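Local coordinates for SusD superfamily protein (Bacteroides vulgatus ATCC 8482, PDB 3JQ0), which probably binds sugars or other nutrients at the bacterial outer membrane, like other SusD-type surface proteins, at residues L57-T61 with Y463-E467; Y102-E106 with K174-W180; L119-G123 with L472-D476. One frame throughout, in Å; residues are numbered along the deposited sequence. Where two conformers were deposited one is given.

Interaction 1 (L57-T61 with Y463-E467)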
# COMPACT_ATOMS: atom_id res chain seq x y z
N LEU A 57 -3.14 0.91 16.44
CA LEU A 57 -3.18 0.13 15.20
C LEU A 57 -2.53 -1.25 15.38
O LEU A 57 -3.24 -2.26 15.30
CB LEU A 57 -2.67 0.93 14.00
CG LEU A 57 -3.40 2.22 13.71
CD1 LEU A 57 -2.87 2.88 12.46
CD2 LEU A 57 -4.89 2.10 13.69
N PRO A 58 -1.23 -1.35 15.68
CA PRO A 58 -0.67 -2.71 15.86
C PRO A 58 -1.31 -3.47 17.03
O PRO A 58 -1.40 -4.70 16.97
CB PRO A 58 0.83 -2.48 16.10
CG PRO A 58 0.92 -1.04 16.48
CD PRO A 58 -0.15 -0.35 15.67
N PHE A 59 -1.76 -2.79 18.07
CA PHE A 59 -2.39 -3.47 19.20
C PHE A 59 -3.87 -3.77 18.94
O PHE A 59 -4.51 -4.45 19.73
CB PHE A 59 -2.22 -2.67 20.50
CG PHE A 59 -0.84 -2.78 21.06
CD1 PHE A 59 0.25 -2.07 20.64
CD2 PHE A 59 -0.61 -3.76 22.06
CE1 PHE A 59 1.55 -2.25 21.19
CE2 PHE A 59 0.68 -3.94 22.60
CZ PHE A 59 1.73 -3.14 22.16
N ASN A 60 -4.42 -3.26 17.85
CA ASN A 60 -5.82 -3.47 17.53
C ASN A 60 -6.71 -3.09 18.73
O ASN A 60 -7.59 -3.85 19.16
CB ASN A 60 -6.10 -4.87 16.99
CG ASN A 60 -5.61 -4.99 15.59
OD1 ASN A 60 -6.33 -4.57 14.69
ND2 ASN A 60 -4.39 -5.50 15.37
N THR A 61 -6.44 -1.91 19.26
CA THR A 61 -7.19 -1.35 20.37
C THR A 61 -7.95 -0.10 19.98
O THR A 61 -8.49 0.64 20.82
CB THR A 61 -6.30 -1.10 21.58
OG1 THR A 61 -5.20 -0.29 21.16
CG2 THR A 61 -5.83 -2.41 22.23
N TYR A 463 -1.45 -13.35 12.03
CA TYR A 463 -0.57 -12.26 11.67
C TYR A 463 -1.05 -10.89 12.18
O TYR A 463 -0.62 -9.87 11.69
CB TYR A 463 -0.34 -12.27 10.17
CG TYR A 463 0.33 -13.56 9.65
CD1 TYR A 463 1.47 -14.06 10.26
CD2 TYR A 463 -0.17 -14.19 8.52
CE1 TYR A 463 2.10 -15.19 9.77
CE2 TYR A 463 0.43 -15.31 8.04
CZ TYR A 463 1.58 -15.81 8.64
OH TYR A 463 2.22 -16.95 8.15
N SER A 464 -1.86 -10.90 13.22
CA SER A 464 -2.27 -9.69 13.89
C SER A 464 -2.87 -10.02 15.23
O SER A 464 -3.24 -11.17 15.48
CB SER A 464 -3.33 -8.91 13.08
OG SER A 464 -4.64 -9.41 13.28
N SER A 465 -3.09 -8.98 16.02
CA SER A 465 -3.81 -9.06 17.30
C SER A 465 -5.28 -8.66 17.18
O SER A 465 -5.94 -8.48 18.20
CB SER A 465 -3.12 -8.20 18.32
OG SER A 465 -3.08 -6.85 17.85
N ALA A 466 -5.81 -8.59 15.96
CA ALA A 466 -7.21 -8.22 15.79
C ALA A 466 -8.15 -9.24 16.40
O ALA A 466 -7.84 -10.42 16.48
CB ALA A 466 -7.51 -8.02 14.31
N GLU A 467 -9.32 -8.77 16.77
CA GLU A 467 -10.40 -9.61 17.22
C GLU A 467 -11.39 -9.81 16.10
O GLU A 467 -11.65 -8.91 15.30
CB GLU A 467 -11.12 -8.96 18.39
CG GLU A 467 -10.24 -8.82 19.62
CD GLU A 467 -10.95 -8.09 20.75
OE1 GLU A 467 -11.22 -6.89 20.62
OE2 GLU A 467 -11.28 -8.76 21.76
O HOH W 1 -1.41 -6.75 15.20
O HOH W 2 -10.02 -5.19 18.86
O HOH W 3 -7.11 -6.57 19.97

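Interaction 2 (Y102-E106 with K174-W180)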
# COMPACT_ATOMS: atom_id res chain seq x y z
N TYR A 102 -11.36 9.12 -21.70
CA TYR A 102 -10.24 8.93 -20.79
C TYR A 102 -10.60 9.49 -19.40
O TYR A 102 -10.34 8.86 -18.38
CB TYR A 102 -8.93 9.56 -21.31
CG TYR A 102 -7.71 8.86 -20.74
CD1 TYR A 102 -7.26 7.65 -21.29
CD2 TYR A 102 -7.07 9.33 -19.60
CE1 TYR A 102 -6.20 6.98 -20.78
CE2 TYR A 102 -5.97 8.64 -19.07
CZ TYR A 102 -5.57 7.47 -19.66
OH TYR A 102 -4.49 6.80 -19.13
N TYR A 103 -11.18 10.69 -19.37
CA TYR A 103 -11.58 11.26 -18.09
C TYR A 103 -12.62 10.39 -17.39
O TYR A 103 -12.54 10.22 -16.17
CB TYR A 103 -12.15 12.66 -18.24
CG TYR A 103 -11.20 13.78 -18.57
CD1 TYR A 103 -9.96 13.90 -17.98
CD2 TYR A 103 -11.57 14.76 -19.46
CE1 TYR A 103 -9.15 14.93 -18.26
CE2 TYR A 103 -10.74 15.78 -19.77
CZ TYR A 103 -9.53 15.89 -19.18
OH TYR A 103 -8.67 16.96 -19.42
N LEU A 104 -13.58 9.83 -18.11
CA LEU A 104 -14.58 8.98 -17.51
C LEU A 104 -13.92 7.70 -17.00
O LEU A 104 -14.27 7.24 -15.90
CB LEU A 104 -15.72 8.68 -18.49
CG LEU A 104 -16.63 9.86 -18.81
CD1 LEU A 104 -17.63 9.55 -19.93
CD2 LEU A 104 -17.34 10.34 -17.57
N GLY A 105 -12.97 7.14 -17.76
CA GLY A 105 -12.27 5.95 -17.28
C GLY A 105 -11.60 6.25 -15.95
O GLY A 105 -11.70 5.46 -14.98
N GLU A 106 -10.98 7.41 -15.85
CA GLU A 106 -10.33 7.80 -14.62
C GLU A 106 -11.29 8.05 -13.47
O GLU A 106 -11.02 7.61 -12.32
CB GLU A 106 -9.44 9.01 -14.84
CG GLU A 106 -8.32 8.81 -15.83
CD GLU A 106 -7.39 9.99 -15.88
OE1 GLU A 106 -7.87 11.10 -16.07
OE2 GLU A 106 -6.12 9.83 -15.77
N LYS A 174 -1.94 7.83 -20.94
CA LYS A 174 -2.17 9.06 -21.69
C LYS A 174 -1.83 10.29 -20.88
O LYS A 174 -1.33 11.26 -21.43
CB LYS A 174 -3.62 9.15 -22.16
CG LYS A 174 -3.98 10.41 -22.96
CD LYS A 174 -5.49 10.36 -23.25
CE LYS A 174 -6.06 11.54 -24.02
NZ LYS A 174 -6.91 12.40 -23.12
N LEU A 175 -2.09 10.26 -19.57
CA LEU A 175 -1.80 11.38 -18.69
C LEU A 175 -0.67 11.04 -17.70
O LEU A 175 -0.49 11.73 -16.69
CB LEU A 175 -3.04 11.80 -17.97
CG LEU A 175 -4.15 12.34 -18.88
CD1 LEU A 175 -5.38 12.67 -18.10
CD2 LEU A 175 -3.71 13.59 -19.66
N GLY A 176 0.07 9.98 -18.01
CA GLY A 176 1.20 9.55 -17.17
C GLY A 176 0.81 8.50 -16.13
O GLY A 176 -0.37 8.31 -15.82
N ARG A 177 1.84 7.88 -15.57
CA ARG A 177 1.64 6.83 -14.56
C ARG A 177 1.21 7.40 -13.23
O ARG A 177 0.82 6.62 -12.36
CB ARG A 177 2.91 6.01 -14.41
CG ARG A 177 3.29 5.26 -15.67
CD ARG A 177 4.78 4.85 -15.68
NE ARG A 177 5.15 4.38 -17.01
CZ ARG A 177 5.09 3.13 -17.43
NH1 ARG A 177 4.80 2.14 -16.62
NH2 ARG A 177 5.42 2.85 -18.68
N HIS A 178 1.29 8.71 -13.06
CA HIS A 178 0.79 9.33 -11.84
C HIS A 178 -0.67 9.78 -11.95
O HIS A 178 -1.19 10.36 -11.02
CB HIS A 178 1.72 10.47 -11.45
CG HIS A 178 1.76 11.54 -12.48
ND1 HIS A 178 2.00 11.27 -13.81
CD2 HIS A 178 1.56 12.87 -12.38
CE1 HIS A 178 1.95 12.39 -14.49
NE2 HIS A 178 1.71 13.37 -13.64
N PHE A 179 -1.31 9.47 -13.08
CA PHE A 179 -2.74 9.66 -13.27
C PHE A 179 -3.36 8.29 -13.47
O PHE A 179 -2.72 7.36 -13.96
CB PHE A 179 -3.04 10.60 -14.46
CG PHE A 179 -2.96 12.06 -14.10
CD1 PHE A 179 -1.76 12.67 -13.72
CD2 PHE A 179 -4.09 12.85 -14.12
CE1 PHE A 179 -1.73 14.02 -13.39
CE2 PHE A 179 -4.04 14.19 -13.78
CZ PHE A 179 -2.89 14.76 -13.38
N TRP A 180 -4.65 8.17 -13.14
CA TRP A 180 -5.33 6.91 -13.28
C TRP A 180 -5.37 6.49 -14.76
O TRP A 180 -5.41 7.32 -15.65
CB TRP A 180 -6.74 6.98 -12.66
CG TRP A 180 -7.37 5.64 -12.38
CD1 TRP A 180 -8.13 4.88 -13.24
CD2 TRP A 180 -7.26 4.90 -11.17
NE1 TRP A 180 -8.52 3.73 -12.60
CE2 TRP A 180 -7.99 3.69 -11.34
CE3 TRP A 180 -6.65 5.15 -9.94
CZ2 TRP A 180 -8.09 2.72 -10.37
CZ3 TRP A 180 -6.75 4.17 -8.94
CH2 TRP A 180 -7.47 2.98 -9.16
O HOH W 4 -2.62 8.18 -17.48

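Interaction 3 (L119-G123 with L472-D476)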
# COMPACT_ATOMS: atom_id res chain seq x y z
N LEU A 119 -15.17 -0.27 1.69
CA LEU A 119 -15.75 -1.61 1.90
C LEU A 119 -14.88 -2.45 2.84
O LEU A 119 -15.36 -3.05 3.77
CB LEU A 119 -15.84 -2.33 0.56
CG LEU A 119 -16.32 -3.76 0.65
CD1 LEU A 119 -17.78 -3.88 1.10
CD2 LEU A 119 -16.09 -4.48 -0.68
N ARG A 120 -13.57 -2.48 2.57
CA ARG A 120 -12.66 -3.32 3.34
C ARG A 120 -12.44 -2.81 4.75
O ARG A 120 -12.10 -3.57 5.65
CB ARG A 120 -11.33 -3.47 2.60
CG ARG A 120 -11.43 -4.25 1.28
CD ARG A 120 -10.09 -4.36 0.61
NE ARG A 120 -9.69 -3.08 0.05
CZ ARG A 120 -8.51 -2.87 -0.52
NH1 ARG A 120 -7.62 -3.83 -0.57
NH2 ARG A 120 -8.22 -1.66 -0.99
N SER A 121 -12.64 -1.51 4.93
CA SER A 121 -12.31 -0.85 6.21
C SER A 121 -13.53 -0.65 7.10
O SER A 121 -13.50 -0.96 8.27
CB SER A 121 -11.57 0.46 5.94
OG SER A 121 -10.34 0.17 5.28
N TRP A 122 -14.62 -0.08 6.55
CA TRP A 122 -15.86 0.18 7.27
C TRP A 122 -17.05 -0.74 6.95
O TRP A 122 -17.95 -0.82 7.76
CB TRP A 122 -16.25 1.66 7.15
CG TRP A 122 -15.41 2.55 8.03
CD1 TRP A 122 -15.63 2.78 9.39
CD2 TRP A 122 -14.21 3.29 7.70
NE1 TRP A 122 -14.68 3.62 9.88
CE2 TRP A 122 -13.77 3.91 8.88
CE3 TRP A 122 -13.48 3.47 6.54
CZ2 TRP A 122 -12.64 4.73 8.89
CZ3 TRP A 122 -12.34 4.26 6.57
CH2 TRP A 122 -11.95 4.86 7.74
N GLY A 123 -17.00 -1.45 5.82
CA GLY A 123 -18.04 -2.46 5.50
C GLY A 123 -19.23 -1.82 4.82
O GLY A 123 -19.19 -1.44 3.65
N LEU A 472 -13.40 -4.67 11.05
CA LEU A 472 -13.65 -3.34 10.46
C LEU A 472 -13.09 -2.26 11.42
O LEU A 472 -12.45 -2.59 12.41
CB LEU A 472 -15.15 -3.21 10.17
CG LEU A 472 -15.73 -4.26 9.21
CD1 LEU A 472 -17.27 -4.07 9.15
CD2 LEU A 472 -15.10 -4.11 7.83
N TRP A 473 -13.37 -1.00 11.09
CA TRP A 473 -12.96 0.14 11.87
C TRP A 473 -14.19 0.79 12.48
O TRP A 473 -15.26 0.77 11.89
CB TRP A 473 -12.25 1.16 10.98
CG TRP A 473 -10.88 0.71 10.46
CD1 TRP A 473 -10.65 -0.34 9.62
CD2 TRP A 473 -9.61 1.34 10.67
NE1 TRP A 473 -9.31 -0.45 9.37
CE2 TRP A 473 -8.65 0.59 9.99
CE3 TRP A 473 -9.19 2.45 11.41
CZ2 TRP A 473 -7.30 0.94 9.95
CZ3 TRP A 473 -7.85 2.79 11.38
CH2 TRP A 473 -6.92 2.03 10.66
N PRO A 474 -14.05 1.37 13.67
CA PRO A 474 -15.16 2.09 14.29
C PRO A 474 -15.41 3.44 13.62
O PRO A 474 -14.56 3.94 12.87
CB PRO A 474 -14.68 2.27 15.73
CG PRO A 474 -13.16 2.41 15.60
CD PRO A 474 -12.80 1.48 14.45
N ILE A 475 -16.54 4.02 13.92
CA ILE A 475 -16.94 5.35 13.48
C ILE A 475 -16.92 6.31 14.66
O ILE A 475 -17.45 6.01 15.71
CB ILE A 475 -18.36 5.34 12.84
CG1 ILE A 475 -18.48 4.29 11.72
CG2 ILE A 475 -18.71 6.75 12.32
CD1 ILE A 475 -19.90 4.03 11.29
N ASP A 476 -16.26 7.46 14.48
CA ASP A 476 -16.15 8.45 15.58
C ASP A 476 -17.48 9.14 15.85
O ASP A 476 -18.36 9.24 14.98
CB ASP A 476 -15.09 9.47 15.25
CG ASP A 476 -15.42 10.26 14.02
OD1 ASP A 476 -15.40 9.68 12.91
OD2 ASP A 476 -15.77 11.45 14.17
O HOH W 5 -8.52 -1.44 6.80

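Interaction 1 (L57-T61 with Y463-E467)
With chi1 at 58°, Ser465 puts its OG between its own backbone N and carbonyl carbon, and Asn60 swings its CG to the side remote from its carbonyl carbon (chi1 -74°), which brings the amide up to that hydroxyl. Ser465 OG then serves both ways. It donates to Pro58 O at 2.9 Å, tilted 19° from the carbonyl plane, and it accepts from Asn60 ND2 at 3.1 Å. The second bond is nearly straight, and the hydroxyl lies close to the amide plane. The flank of the amide rests against Ala466, whose CB is 3.7 Å from Asn60 OD1. That oxygen is taken by Arg37 NE, so the amide is gripped at both ends and its flip is fixed. The piece 57-60 is a type I beta turn, closed by Asn60 N to Leu57 O, and Asn60 itself has left-handed backbone angles. Facing it, Ser464 forms an ST turn in the loop that follows helix 457-463: its OG accepts from Ala466 N at 3.0 Å and also bonds to Val460 O. The two loops, whose closest ends are 402 residues apart in the chain, meet through these turns. Three waters bridge them. One accepts from Ser465 N and lies within bonding distance of Pro58 O, a second bridges Asn60 O and Glu467 OE1, and a third bridges Asn60 O and Ser465 O at 2.9 Å from each.

Interaction 2 (Y102-E106 with K174-W180)
The Tyr102 ring has the aliphatic chain of Lys174 laid over one face: Lys174 CB stands 3.7 Å from the ring centroid, a CH-pi contact, and Lys174 CD continues along toward Tyr102 CG. Phe167 meets the same tyrosine edge-to-face. At the edge of the Phe179 ring, near its plane, lies Glu106 OE2, while Glu106 O lies over one face of the Trp180 indole. This is a helix-to-loop contact within the helical part of the SusD fold: helix 97-122 packs against the connection between helices 149-167 and 182-199, which turns back through a type I beta turn at 176-179. Tyr102 reaches it with CG roughly trans to the backbone N (chi1 -154°), and Tyr102 OH accepts a hydrogen bond from a water 2.9 Å away. The same water accepts from Leu175 N and donates to Gly176 O, and the hydroxyl also bonds to Ser172 O. Replacing Tyr102 with an alanine would probably strip the Lys174 chain of the surface it lies on and cost the water one of its three partners. Leu175 CD1 sits beside both the Tyr102 ring and Glu106, 4.0 Å from Tyr102 CD2 and 3.6 Å from Glu106 OE1. Asn16 of helix 9-25 bonds to Glu106 OE1. The other carboxylate oxygen, Glu106 OE2, comes within 2.6 Å of Trp180 O, so close for two oxygens that the acid probably carries a proton.

Interaction 3 (L119-G123 with L472-D476)
Ser121 O and Trp473 N make the first bond of this contact, 2.8 Å long. The donor sits almost in line with the C=O of Ser121, although the angle at the hydrogen is only 135°. A second bond runs the other way, from side chain to backbone: Trp122 NE1 donates to Pro474 O at 3.0 Å. That oxygen lies near the indole plane, yet NE1 stands well above the plane of the Pro474 carbonyl. With CG anti to its carbonyl carbon (chi1 -75°), Trp122 brings its indole under Trp473 CB, which covers the five-membered ring 3.9 Å from its centroid, while the two indoles meet obliquely. Trp473 NE1 gives its hydrogen to a water 2.9 Å away, which also bonds to Ser121 OG; that hydroxyl is further held by His117 O and Tyr450 OH. Trp473 O is met by Thr489 OG1, and Leu472 O by Tyr492 OH and Arg37 NH1. Leu472 CD2 packs 3.7 Å from Arg120 O, an oxygen that Arg453 NH2 satisfies. Gly123 leaves the helix with positive phi, where a side chain would run into Leu472. The C-terminal end of helix 97-122 meets an extended segment, joining it to the C-terminal part of this SusD-family fold.

Overall arrangement
Interactions 1 and 3 are neighbours, with centres 14 Å apart on the same side of the chain's centre, and they touch directly where Leu57 CD2 packs 3.6 Å from Trp473 CH2. Arg37 ties them further, bonding to Asn60 of the first and Leu472 of the third. Both use the connection between helices 457-463 and 477-482. Interaction 2 lies across the molecule, its centre 36 Å from that of interaction 1, but it shares helix 97-122 with interaction 3, whose centre is 28 Å away. Near interaction 2 a glycerol, probably from the crystallisation liquor, comes about 3 Å from the Phe179 side chain; such molecules can mark pockets, but no binding site is established here.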